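Local coordinates for protein 3'-5'-exonuclease (Saccharomyces cerevisiae, PDB 3E2V) that probably nicks double-stranded DNA and trims it from the 3' end, as a magnesium-dependent nuclease of the TatD family, at residues L44-Q49 with P331-V336; P37-K42 with K354-P359; Q184-C189 with E215-G220; Q147-H152 with N191-S196. All coordinates share one frame; numbering follows the deposited sequence.

Contact 1. Residues L44-Q49 with P331-V336; sequences LERAAQ and PAFKSV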
loop_
_atom_site.group_PDB
_atom_site.type_symbol
_atom_site.label_atom_id
_atom_site.label_comp_id
_atom_site.label_asym_id
_atom_site.label_seq_id
_atom_site.Cartn_x
_atom_site.Cartn_y
_atom_site.Cartn_z
ATOM N N LEU A 44 9.463 3.967 -14.732
ATOM C CA LEU A 44 9.749 2.559 -14.486
ATOM C C LEU A 44 11.161 2.200 -14.930
ATOM O O LEU A 44 11.817 1.394 -14.270
ATOM C CB LEU A 44 8.680 1.669 -15.132
ATOM C CG LEU A 44 7.276 1.815 -14.511
ATOM C CD1 LEU A 44 6.190 1.216 -15.411
ATOM C CD2 LEU A 44 7.182 1.226 -13.089
ATOM N N GLU A 45 11.623 2.805 -16.016
ATOM C CA GLU A 45 13.013 2.649 -16.460
ATOM C C GLU A 45 14.006 3.156 -15.409
ATOM O O GLU A 45 15.030 2.504 -15.143
ATOM C CB GLU A 45 13.219 3.327 -17.826
ATOM C CG GLU A 45 12.419 2.636 -18.926
ATOM C CD GLU A 45 12.408 3.357 -20.273
ATOM O OE1 GLU A 45 12.895 4.502 -20.372
ATOM O OE2 GLU A 45 11.902 2.743 -21.240
ATOM N N ARG A 46 13.714 4.302 -14.791
ATOM C CA ARG A 46 14.556 4.833 -13.710
ATOM C C ARG A 46 14.598 3.856 -12.535
ATOM O O ARG A 46 15.669 3.596 -11.967
ATOM C CB ARG A 46 14.074 6.199 -13.224
ATOM C CG ARG A 46 14.307 7.310 -14.227
ATOM C CD ARG A 46 14.008 8.653 -13.633
ATOM N NE ARG A 46 12.580 8.953 -13.431
ATOM C CZ ARG A 46 11.767 9.404 -14.384
ATOM N NH1 ARG A 46 12.189 9.518 -15.649
ATOM N NH2 ARG A 46 10.505 9.693 -14.081
ATOM N N ALA A 47 13.436 3.317 -12.165
ATOM C CA ALA A 47 13.384 2.369 -11.060
ATOM C C ALA A 47 14.211 1.104 -11.351
ATOM O O ALA A 47 14.950 0.620 -10.494
ATOM C CB ALA A 47 11.918 2.019 -10.736
ATOM N N ALA A 48 14.083 0.579 -12.571
ATOM C CA ALA A 48 14.808 -0.642 -12.967
ATOM C C ALA A 48 16.318 -0.402 -12.927
ATOM O O ALA A 48 17.101 -1.260 -12.487
ATOM C CB ALA A 48 14.382 -1.097 -14.346
ATOM N N GLN A 49 16.723 0.787 -13.356
ATOM C CA GLN A 49 18.133 1.170 -13.341
ATOM C C GLN A 49 18.668 1.241 -11.912
ATOM O O GLN A 49 19.861 0.996 -11.678
ATOM C CB GLN A 49 18.323 2.501 -14.075
ATOM C CG GLN A 49 19.792 2.878 -14.251
ATOM C CD GLN A 49 19.997 4.013 -15.231
ATOM O OE1 GLN A 49 19.351 4.074 -16.292
ATOM N NE2 GLN A 49 20.894 4.914 -14.886
ATOM N N PRO A 331 20.011 13.637 -5.972
ATOM C CA PRO A 331 19.008 12.632 -6.322
ATOM C C PRO A 331 19.566 11.615 -7.319
ATOM O O PRO A 331 20.665 11.797 -7.847
ATOM C CB PRO A 331 17.900 13.462 -6.970
ATOM C CG PRO A 331 18.612 14.661 -7.530
ATOM C CD PRO A 331 19.681 14.963 -6.530
ATOM N N ALA A 332 18.814 10.548 -7.593
ATOM C CA ALA A 332 19.328 9.449 -8.420
ATOM C C ALA A 332 19.508 9.828 -9.898
ATOM O O ALA A 332 20.279 9.197 -10.631
ATOM C CB ALA A 332 18.423 8.230 -8.294
ATOM N N PHE A 333 18.748 10.835 -10.316
ATOM C CA PHE A 333 18.731 11.366 -11.683
ATOM C C PHE A 333 18.500 12.860 -11.511
ATOM O O PHE A 333 18.037 13.290 -10.458
ATOM C CB PHE A 333 17.560 10.761 -12.474
ATOM C CG PHE A 333 17.671 9.274 -12.672
ATOM C CD1 PHE A 333 18.323 8.762 -13.782
ATOM C CD2 PHE A 333 17.149 8.387 -11.733
ATOM C CE1 PHE A 333 18.451 7.392 -13.965
ATOM C CE2 PHE A 333 17.268 7.008 -11.907
ATOM C CZ PHE A 333 17.929 6.512 -13.018
ATOM N N LYS A 334 18.808 13.655 -12.538
ATOM C CA LYS A 334 18.590 15.098 -12.446
ATOM C C LYS A 334 17.108 15.345 -12.202
ATOM O O LYS A 334 16.278 14.684 -12.817
ATOM C CB LYS A 334 18.995 15.801 -13.747
ATOM C CG LYS A 334 18.866 17.334 -13.706
ATOM C CD LYS A 334 19.743 17.940 -12.625
ATOM C CE LYS A 334 19.478 19.420 -12.380
ATOM N NZ LYS A 334 20.128 19.828 -11.090
ATOM N N SER A 335 16.796 16.292 -11.321
ATOM C CA SER A 335 15.428 16.618 -10.914
ATOM C C SER A 335 15.140 18.050 -11.343
ATOM O O SER A 335 15.923 18.952 -11.046
ATOM C CB SER A 335 15.317 16.488 -9.394
ATOM O OG SER A 335 14.000 16.676 -8.912
ATOM N N VAL A 336 14.043 18.254 -12.071
ATOM C CA VAL A 336 13.656 19.592 -12.551
ATOM C C VAL A 336 12.262 19.956 -12.061
ATOM O O VAL A 336 11.477 19.082 -11.666
ATOM C CB VAL A 336 13.681 19.678 -14.095
ATOM C CG1 VAL A 336 15.103 19.530 -14.645
ATOM C CG2 VAL A 336 12.749 18.642 -14.732
#
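Arg46 of helix 40-49 lays its methylene chain over one face of the Phe333 ring, a worked example of how a charged residue can serve as an apolar surface along part of its length. Its CG stands above the ring centre, 3.8 Å from the centroid and 11° off the normal, a clear CH-pi contact. The neighbouring carbons extend the cover: Arg46 CB lies 3.5 Å from Phe333 CE2, and Arg46 CD reaches Phe333 CD2 at 3.7 Å. The chain then bends at CG-CD (chi3 -73°), which swings the guanidinium off the face, its plane at a steep angle to that of the ring. It turns instead to Glu358 through NE and to Asp39 through NH2, two salt bridges beyond the contact.

Gln49, one helical turn on, handles the same ring differently. With CG anti to the backbone N, its extended side chain reaches the rim of Phe333, where CD lies at the edge in the ring plane. Gln49 NE2 approaches obliquely, 3.6 Å from Phe333 CE1, and the amide is turned well out of the ring plane. Met352 of strand 351-353 also touches both Phe333 and Arg46. The chemistry implies a division of labour within Arg46: carbon atoms supply dispersion contacts to the aromatic face, while the cationic end is probably stabilised by the carboxylates that hold it aside.

Contact 2. Residues P37-K42 with K354-P359; sequences PADYVK and KGRNEP
Asp39 occupies the N-cap position just before helix 40-49, whereas Arg356 lies in an irregular, extended piece of chain right after Gly355, whose positive phi turns the backbone. The Asp39 side chain makes no capping bond; it turns to Arg356 instead. Its CG sits between backbone N and carbonyl carbon (chi1 66°), and the carboxylate meets the guanidinium end-on, nearly in one plane. Arg356 NH1 donates to Asp39 OD1 at 2.8 Å, and Arg356 NH2 to Asp39 OD2, also at 2.8 Å and almost straight at 173°. Both oxygens use their syn lone pairs, the textbook bidentate salt bridge. Arg356 NH2 has a second acceptor, Glu358 OE2 at 3.1 Å, met on the anti side and out of the carboxylate plane, while NH1 also bonds to the carbonyl of Met25. A leucine in place of Arg356 would probably leave Asp39 without its two-bond partner and Glu358 without one of its cations. The network continues into Arg46. The loop thus passes from strand 351-353 toward helix 362-373 along helix 40-49, with Pro359 resting on Leu43 and Ala47.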
loop_
_atom_site.group_PDB
_atom_site.type_symbol
_atom_site.label_atom_id
_atom_site.label_comp_id
_atom_site.label_asym_id
_atom_site.label_seq_id
_atom_site.Cartn_x
_atom_site.Cartn_y
_atom_site.Cartn_z
ATOM N N PRO A 37 3.551 15.572 -20.541
ATOM C CA PRO A 37 2.976 14.269 -20.865
ATOM C C PRO A 37 3.303 13.240 -19.792
ATOM O O PRO A 37 4.378 13.305 -19.193
ATOM C CB PRO A 37 3.663 13.896 -22.188
ATOM C CG PRO A 37 4.011 15.247 -22.790
ATOM C CD PRO A 37 4.457 16.047 -21.601
ATOM N N ALA A 38 2.383 12.314 -19.552
ATOM C CA ALA A 38 2.614 11.238 -18.592
ATOM C C ALA A 38 3.954 10.566 -18.902
ATOM O O ALA A 38 4.263 10.293 -20.070
ATOM C CB ALA A 38 1.484 10.222 -18.694
ATOM N N ASP A 39 4.742 10.284 -17.858
ATOM C CA ASP A 39 6.099 9.755 -18.056
ATOM C C ASP A 39 6.312 8.487 -17.244
ATOM O O ASP A 39 7.439 8.207 -16.844
ATOM C CB ASP A 39 7.138 10.819 -17.675
ATOM C CG ASP A 39 7.119 11.163 -16.186
ATOM O OD1 ASP A 39 6.031 11.207 -15.554
ATOM O OD2 ASP A 39 8.216 11.417 -15.628
ATOM N N TYR A 40 5.253 7.718 -17.001
ATOM C CA TYR A 40 5.400 6.560 -16.112
ATOM C C TYR A 40 6.259 5.439 -16.687
ATOM O O TYR A 40 6.868 4.694 -15.939
ATOM C CB TYR A 40 4.052 6.063 -15.570
ATOM C CG TYR A 40 3.002 5.811 -16.627
ATOM C CD1 TYR A 40 2.994 4.624 -17.363
ATOM C CD2 TYR A 40 2.012 6.748 -16.884
ATOM C CE1 TYR A 40 2.027 4.386 -18.336
ATOM C CE2 TYR A 40 1.032 6.514 -17.843
ATOM C CZ TYR A 40 1.050 5.341 -18.569
ATOM O OH TYR A 40 0.082 5.122 -19.524
ATOM N N VAL A 41 6.358 5.326 -18.007
ATOM C CA VAL A 41 7.262 4.317 -18.567
ATOM C C VAL A 41 8.727 4.688 -18.261
ATOM O O VAL A 41 9.484 3.846 -17.775
ATOM C CB VAL A 41 6.974 3.999 -20.067
ATOM C CG1 VAL A 41 8.066 3.127 -20.649
ATOM C CG2 VAL A 41 5.629 3.297 -20.197
ATOM N N LYS A 42 9.104 5.950 -18.460
ATOM C CA LYS A 42 10.453 6.411 -18.069
ATOM C C LYS A 42 10.695 6.305 -16.557
ATOM O O LYS A 42 11.805 5.972 -16.110
ATOM C CB LYS A 42 10.727 7.841 -18.555
ATOM C CG LYS A 42 11.060 7.881 -20.036
ATOM C CD LYS A 42 11.122 9.308 -20.531
ATOM C CE LYS A 42 11.205 9.367 -22.050
ATOM N NZ LYS A 42 12.613 9.397 -22.508
ATOM N N LYS A 354 10.991 17.643 -9.278
ATOM C CA LYS A 354 11.210 18.085 -7.898
ATOM C C LYS A 354 9.910 17.976 -7.110
ATOM O O LYS A 354 8.860 18.429 -7.575
ATOM C CB LYS A 354 11.744 19.526 -7.854
ATOM C CG LYS A 354 13.099 19.688 -8.539
ATOM C CD LYS A 354 13.626 21.110 -8.434
ATOM C CE LYS A 354 15.002 21.248 -9.093
ATOM N NZ LYS A 354 16.064 20.419 -8.433
ATOM N N GLY A 355 9.980 17.346 -5.938
ATOM C CA GLY A 355 8.815 17.185 -5.079
ATOM C C GLY A 355 7.974 15.948 -5.340
ATOM O O GLY A 355 7.086 15.647 -4.548
ATOM N N ARG A 356 8.253 15.234 -6.425
ATOM C CA ARG A 356 7.485 14.038 -6.783
ATOM C C ARG A 356 8.360 12.817 -6.523
ATOM O O ARG A 356 9.337 12.561 -7.246
ATOM C CB ARG A 356 7.040 14.072 -8.255
ATOM C CG ARG A 356 6.159 12.891 -8.675
ATOM C CD ARG A 356 5.846 12.935 -10.163
ATOM N NE ARG A 356 6.999 12.507 -10.964
ATOM C CZ ARG A 356 6.980 12.227 -12.269
ATOM N NH1 ARG A 356 5.858 12.325 -12.987
ATOM N NH2 ARG A 356 8.110 11.839 -12.870
ATOM N N ASN A 357 8.012 12.054 -5.488
ATOM C CA ASN A 357 8.809 10.870 -5.171
ATOM C C ASN A 357 8.611 9.771 -6.218
ATOM O O ASN A 357 7.617 9.774 -6.951
ATOM C CB ASN A 357 8.493 10.384 -3.754
ATOM C CG ASN A 357 9.561 9.470 -3.202
ATOM O OD1 ASN A 357 10.699 9.441 -3.691
ATOM N ND2 ASN A 357 9.192 8.697 -2.187
ATOM N N GLU A 358 9.574 8.848 -6.311
ATOM C CA GLU A 358 9.518 7.778 -7.296
ATOM C C GLU A 358 9.975 6.446 -6.721
ATOM O O GLU A 358 10.740 6.429 -5.746
ATOM C CB GLU A 358 10.403 8.100 -8.504
ATOM C CG GLU A 358 10.028 9.376 -9.239
ATOM C CD GLU A 358 10.662 9.464 -10.622
ATOM O OE1 GLU A 358 11.425 8.552 -10.995
ATOM O OE2 GLU A 358 10.418 10.471 -11.331
ATOM N N PRO A 359 9.544 5.334 -7.343
ATOM C CA PRO A 359 10.027 4.016 -6.883
ATOM C C PRO A 359 11.550 3.835 -6.983
ATOM O O PRO A 359 12.114 2.998 -6.253
ATOM C CB PRO A 359 9.278 3.020 -7.790
ATOM C CG PRO A 359 8.842 3.836 -8.987
ATOM C CD PRO A 359 8.566 5.219 -8.448
#

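Contact 3. Residues Q184-C189 with E215-G220; sequences QLKISC and ERFVVG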
loop_
_atom_site.group_PDB
_atom_site.type_symbol
_atom_site.label_atom_id
_atom_site.label_comp_id
_atom_site.label_asym_id
_atom_site.label_seq_id
_atom_site.Cartn_x
_atom_site.Cartn_y
_atom_site.Cartn_z
ATOM N N GLN A 184 -15.288 -5.991 3.952
ATOM C CA GLN A 184 -14.230 -6.381 3.017
ATOM C C GLN A 184 -13.348 -7.495 3.555
ATOM O O GLN A 184 -12.913 -8.366 2.803
ATOM C CB GLN A 184 -13.407 -5.156 2.595
ATOM C CG GLN A 184 -14.209 -4.219 1.673
ATOM C CD GLN A 184 -13.385 -3.027 1.243
ATOM O OE1 GLN A 184 -12.735 -3.067 0.197
ATOM N NE2 GLN A 184 -13.355 -1.978 2.077
ATOM N N LEU A 185 -13.086 -7.487 4.862
ATOM C CA LEU A 185 -12.384 -8.617 5.444
ATOM C C LEU A 185 -13.186 -9.901 5.251
ATOM O O LEU A 185 -12.621 -10.943 4.954
ATOM C CB LEU A 185 -12.067 -8.380 6.921
ATOM C CG LEU A 185 -11.003 -7.314 7.191
ATOM C CD1 LEU A 185 -10.963 -7.042 8.677
ATOM C CD2 LEU A 185 -9.618 -7.738 6.657
ATOM N N LYS A 186 -14.500 -9.813 5.406
ATOM C CA LYS A 186 -15.326 -11.006 5.206
ATOM C C LYS A 186 -15.230 -11.503 3.765
ATOM O O LYS A 186 -15.035 -12.689 3.509
ATOM C CB LYS A 186 -16.777 -10.719 5.561
ATOM C CG LYS A 186 -17.056 -10.554 7.048
ATOM C CD LYS A 186 -18.516 -10.155 7.247
ATOM C CE LYS A 186 -18.832 -9.877 8.710
ATOM N NZ LYS A 186 -20.232 -9.320 8.841
ATOM N N ILE A 187 -15.357 -10.585 2.824
ATOM C CA ILE A 187 -15.248 -10.936 1.405
ATOM C C ILE A 187 -13.927 -11.624 1.109
ATOM O O ILE A 187 -13.884 -12.598 0.364
ATOM C CB ILE A 187 -15.436 -9.686 0.500
ATOM C CG1 ILE A 187 -16.923 -9.360 0.372
ATOM C CG2 ILE A 187 -14.768 -9.876 -0.873
ATOM C CD1 ILE A 187 -17.152 -8.009 -0.268
ATOM N N SER A 188 -12.855 -11.150 1.737
ATOM C CA SER A 188 -11.516 -11.690 1.496
ATOM C C SER A 188 -11.361 -13.130 2.005
ATOM O O SER A 188 -10.344 -13.776 1.752
ATOM C CB SER A 188 -10.463 -10.799 2.160
ATOM O OG SER A 188 -10.338 -11.074 3.550
ATOM N N CYS A 189 -12.355 -13.579 2.778
ATOM C CA CYS A 189 -12.412 -14.948 3.336
ATOM C C CYS A 189 -13.453 -15.854 2.677
ATOM O O CYS A 189 -13.595 -17.022 3.069
ATOM C CB CYS A 189 -12.706 -14.916 4.857
ATOM S SG CYS A 189 -11.450 -14.111 5.863
ATOM N N GLU A 215 -8.437 -8.847 15.292
ATOM C CA GLU A 215 -8.331 -9.939 16.265
ATOM C C GLU A 215 -9.480 -10.926 16.121
ATOM O O GLU A 215 -9.275 -12.146 16.301
ATOM C CB GLU A 215 -8.262 -9.400 17.691
ATOM C CG GLU A 215 -7.943 -10.455 18.732
ATOM C CD GLU A 215 -9.195 -11.095 19.327
ATOM O OE1 GLU A 215 -10.326 -10.680 18.982
ATOM O OE2 GLU A 215 -9.041 -12.021 20.159
ATOM N N ARG A 216 -10.678 -10.419 15.804
ATOM C CA ARG A 216 -11.819 -11.323 15.613
ATOM C C ARG A 216 -11.607 -12.286 14.445
ATOM O O ARG A 216 -12.023 -13.444 14.501
ATOM C CB ARG A 216 -13.130 -10.554 15.451
ATOM C CG ARG A 216 -13.553 -9.889 16.741
ATOM C CD ARG A 216 -15.031 -9.518 16.726
ATOM N NE ARG A 216 -15.406 -8.766 15.534
ATOM C CZ ARG A 216 -15.333 -7.439 15.419
ATOM N NH1 ARG A 216 -14.922 -6.679 16.434
ATOM N NH2 ARG A 216 -15.682 -6.865 14.287
ATOM N N PHE A 217 -10.948 -11.814 13.383
ATOM C CA PHE A 217 -10.621 -12.676 12.256
ATOM C C PHE A 217 -9.406 -13.579 12.534
ATOM O O PHE A 217 -9.313 -14.672 11.991
ATOM C CB PHE A 217 -10.343 -11.813 11.023
ATOM C CG PHE A 217 -11.578 -11.190 10.421
ATOM C CD1 PHE A 217 -12.248 -11.813 9.356
ATOM C CD2 PHE A 217 -12.096 -9.995 10.926
ATOM C CE1 PHE A 217 -13.403 -11.240 8.804
ATOM C CE2 PHE A 217 -13.239 -9.409 10.359
ATOM C CZ PHE A 217 -13.898 -10.038 9.311
ATOM N N VAL A 218 -8.467 -13.106 13.354
ATOM C CA VAL A 218 -7.305 -13.924 13.715
ATOM C C VAL A 218 -7.740 -15.144 14.542
ATOM O O VAL A 218 -7.294 -16.275 14.274
ATOM C CB VAL A 218 -6.233 -13.079 14.478
ATOM C CG1 VAL A 218 -5.190 -13.989 15.154
ATOM C CG2 VAL A 218 -5.553 -12.094 13.517
ATOM N N VAL A 219 -8.636 -14.916 15.509
ATOM C CA VAL A 219 -9.148 -15.995 16.380
ATOM C C VAL A 219 -10.291 -16.752 15.733
ATOM O O VAL A 219 -10.393 -17.970 15.898
ATOM C CB VAL A 219 -9.584 -15.452 17.748
ATOM C CG1 VAL A 219 -10.199 -16.580 18.607
ATOM C CG2 VAL A 219 -8.372 -14.828 18.438
ATOM N N GLY A 220 -11.120 -16.040 14.972
ATOM C CA GLY A 220 -12.318 -16.604 14.339
ATOM C C GLY A 220 -13.599 -16.117 15.001
ATOM O O GLY A 220 -13.650 -15.944 16.219
#
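Phe217 alone meets three residues of 184-189, and the nearest atom over its ring face is a beta carbon rather than a methyl. Leu185 CB stands over that face, displaced toward the rim, 3.4 Å from Phe217 CZ; its distance from the ring centroid is 3.8 Å, a CH-pi contact 24° off the normal. Because Leu185 CG lies anti to the carbonyl carbon (chi1 -70°), the branch runs on past the CE2-CD2 side of the ring, CD1 coming to 3.7 Å from Phe217 CE2. Lys186 touches elsewhere, its CG at the ring edge, in plane, 3.9 Å from Phe217 CZ. Cys189 adds an oblique sulfur-aromatic approach, with SG 5.5 Å from the centroid of the Phe217 ring.

The segments lie on helices 174-187 and 207-219 of the TIM barrel, which flank the parallel strand 199-204 in the chain, with the short helix 192-195 also between them. Phe217 fills the space between the two helices, together with Phe244 and Tyr242, and it also meets Phe221 edge-to-face. An alanine at this position is likely to open a gap between the helices, leaving Leu185 CB and Cys189 SG without their aromatic neighbour. Behind Leu185 its carbonyl O is held by Ser188 OG at 2.7 Å. The extended chain of Lys186 carries NZ beyond the ring, to salt bridges with Asp223 and Glu183.

Contact 4. Residues Q147-H152 with N191-S196; sequences QQAKPH and NDKLSS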
loop_
_atom_site.group_PDB
_atom_site.type_symbol
_atom_site.label_atom_id
_atom_site.label_comp_id
_atom_site.label_asym_id
_atom_site.label_seq_id
_atom_site.Cartn_x
_atom_site.Cartn_y
_atom_site.Cartn_z
ATOM N N GLN A 147 -13.026 -12.339 -10.647
ATOM C CA GLN A 147 -12.686 -12.221 -12.070
ATOM C C GLN A 147 -11.176 -12.084 -12.229
ATOM O O GLN A 147 -10.555 -12.753 -13.058
ATOM C CB GLN A 147 -13.387 -11.009 -12.706
ATOM C CG GLN A 147 -12.860 -10.653 -14.123
ATOM C CD GLN A 147 -13.241 -9.255 -14.634
ATOM O OE1 GLN A 147 -12.902 -8.221 -14.036
ATOM N NE2 GLN A 147 -13.921 -9.225 -15.785
ATOM N N GLN A 148 -10.585 -11.203 -11.427
ATOM C CA GLN A 148 -9.161 -10.933 -11.552
ATOM C C GLN A 148 -8.259 -12.025 -10.978
ATOM O O GLN A 148 -7.125 -12.183 -11.414
ATOM C CB GLN A 148 -8.826 -9.557 -10.956
ATOM C CG GLN A 148 -9.529 -8.407 -11.681
ATOM C CD GLN A 148 -9.083 -8.276 -13.119
ATOM O OE1 GLN A 148 -7.885 -8.306 -13.411
ATOM N NE2 GLN A 148 -10.042 -8.138 -14.027
ATOM N N ALA A 149 -8.769 -12.790 -10.023
ATOM C CA ALA A 149 -7.997 -13.865 -9.414
ATOM C C ALA A 149 -7.970 -15.123 -10.286
ATOM O O ALA A 149 -7.137 -16.012 -10.068
ATOM C CB ALA A 149 -8.545 -14.188 -8.033
ATOM N N LYS A 150 -8.886 -15.176 -11.256
ATOM C CA LYS A 150 -9.064 -16.338 -12.152
ATOM C C LYS A 150 -7.781 -16.834 -12.838
ATOM O O LYS A 150 -7.381 -17.986 -12.623
ATOM C CB LYS A 150 -10.101 -16.030 -13.238
ATOM C CG LYS A 150 -11.539 -16.305 -12.903
ATOM C CD LYS A 150 -12.278 -16.645 -14.203
ATOM C CE LYS A 150 -13.633 -15.948 -14.306
ATOM N NZ LYS A 150 -14.715 -16.753 -13.684
ATOM N N PRO A 151 -7.137 -15.981 -13.662
ATOM C CA PRO A 151 -6.030 -16.478 -14.475
ATOM C C PRO A 151 -4.847 -16.923 -13.625
ATOM O O PRO A 151 -4.523 -16.272 -12.635
ATOM C CB PRO A 151 -5.649 -15.266 -15.327
ATOM C CG PRO A 151 -6.844 -14.360 -15.286
ATOM C CD PRO A 151 -7.363 -14.543 -13.899
ATOM N N HIS A 152 -4.212 -18.032 -14.015
ATOM C CA HIS A 152 -3.050 -18.562 -13.297
ATOM C C HIS A 152 -1.926 -17.527 -13.164
ATOM O O HIS A 152 -1.197 -17.532 -12.175
ATOM C CB HIS A 152 -2.522 -19.824 -13.998
ATOM C CG HIS A 152 -1.814 -19.539 -15.287
ATOM N ND1 HIS A 152 -0.440 -19.579 -15.407
ATOM C CD2 HIS A 152 -2.288 -19.166 -16.501
ATOM C CE1 HIS A 152 -0.100 -19.262 -16.644
ATOM N NE2 HIS A 152 -1.202 -19.006 -17.327
ATOM N N ASN A 191 -13.999 -17.424 -0.171
ATOM C CA ASN A 191 -13.659 -18.642 -0.892
ATOM C C ASN A 191 -12.179 -18.962 -0.715
ATOM O O ASN A 191 -11.413 -18.113 -0.230
ATOM C CB ASN A 191 -14.095 -18.545 -2.367
ATOM C CG ASN A 191 -13.328 -17.484 -3.153
ATOM O OD1 ASN A 191 -12.099 -17.495 -3.196
ATOM N ND2 ASN A 191 -14.061 -16.579 -3.798
ATOM N N ASP A 192 -11.765 -20.171 -1.087
ATOM C CA ASP A 192 -10.393 -20.614 -0.820
ATOM C C ASP A 192 -9.322 -19.765 -1.507
ATOM O O ASP A 192 -8.279 -19.489 -0.921
ATOM C CB ASP A 192 -10.199 -22.095 -1.167
ATOM C CG ASP A 192 -10.938 -23.029 -0.218
ATOM O OD1 ASP A 192 -11.440 -22.591 0.846
ATOM O OD2 ASP A 192 -11.015 -24.232 -0.545
ATOM N N LYS A 193 -9.587 -19.350 -2.743
ATOM C CA LYS A 193 -8.583 -18.612 -3.502
ATOM C C LYS A 193 -8.319 -17.248 -2.870
ATOM O O LYS A 193 -7.171 -16.902 -2.601
ATOM C CB LYS A 193 -8.996 -18.457 -4.960
ATOM C CG LYS A 193 -7.850 -18.011 -5.885
ATOM C CD LYS A 193 -8.328 -17.747 -7.323
ATOM C CE LYS A 193 -8.707 -19.025 -8.077
ATOM N NZ LYS A 193 -9.376 -18.739 -9.395
ATOM N N LEU A 194 -9.381 -16.497 -2.607
ATOM C CA LEU A 194 -9.215 -15.189 -1.968
ATOM C C LEU A 194 -8.664 -15.316 -0.557
ATOM O O LEU A 194 -7.900 -14.468 -0.124
ATOM C CB LEU A 194 -10.520 -14.408 -1.956
ATOM C CG LEU A 194 -11.114 -14.046 -3.337
ATOM C CD1 LEU A 194 -12.288 -13.099 -3.178
ATOM C CD2 LEU A 194 -10.049 -13.462 -4.291
ATOM N N SER A 195 -9.033 -16.378 0.152
ATOM C CA SER A 195 -8.566 -16.572 1.533
ATOM C C SER A 195 -7.043 -16.649 1.651
ATOM O O SER A 195 -6.487 -16.357 2.705
ATOM C CB SER A 195 -9.198 -17.821 2.156
ATOM O OG SER A 195 -10.589 -17.650 2.368
ATOM N N SER A 196 -6.379 -17.017 0.562
ATOM C CA SER A 196 -4.924 -17.170 0.563
ATOM C C SER A 196 -4.219 -15.858 0.231
ATOM O O SER A 196 -3.013 -15.733 0.442
ATOM C CB SER A 196 -4.505 -18.245 -0.456
ATOM O OG SER A 196 -4.770 -17.842 -1.794
#
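Lys193 runs alongside Ala149, its aliphatic chain laid against this residue of helix 132-149. CG is anti to the backbone N (chi1 -165°), which with an extended chi2 puts CD against Ala149; the bend at chi3 then turns CE and NZ along the backbone toward Lys150. Lys193 CD lies 3.6 Å from Ala149 CB and 3.5 Å from Ala149 O. The ammonium group follows, with Lys193 NZ 3.7 Å from Lys150 CA; its charge, 3.6 Å from NZ to Ala149 O, is probably favourable beside that carbonyl.

Leu194 comes from the buried side, its CD2 4.1 Å from Ala149 CB, so the small methyl is met by two chains of different character. Both belong to the short, weakly bonded helix 192-195, which follows helix 174-187 and precedes strand 199-204 of the TIM barrel in the chain. Asn191 is its N-cap: OD1 accepts from Leu194 N at 3.0 Å in an almost straight bond of 176°, and Asn191 O takes both Ser195 N and, at 2.8 Å, Ser195 OG. The amide nitrogen of Asn191 is tied to Asn146 and Tyr142 of helix 132-149, about one and two turns earlier in the chain than Ala149. At the other end Ser196 OG donates to Lys193 O at 2.7 Å.

In the fold
The four contacts form two pairs on the TIM barrel. Contacts 1 and 2 share helix 40-49 and touch directly, Arg46 NE meeting Glu358 OE1 at 2.7 Å, so that one charge network serves both. Contacts 3 and 4 interleave along the chain and pack together, Cys189 O lying 3.2 Å from Ser195 OG. Contact 3 lies across the chain's centre from contacts 1 and 2; centres of contacts 1 and 3 are about 40 Å apart. The Arg356 side chain is about 14 Å from the magnesium ion held by His253 and Asp303. That of Leu185 is about 11 Å from the side chain of Glu161, a magnesium ligand seen for this protein but not occupied in this model.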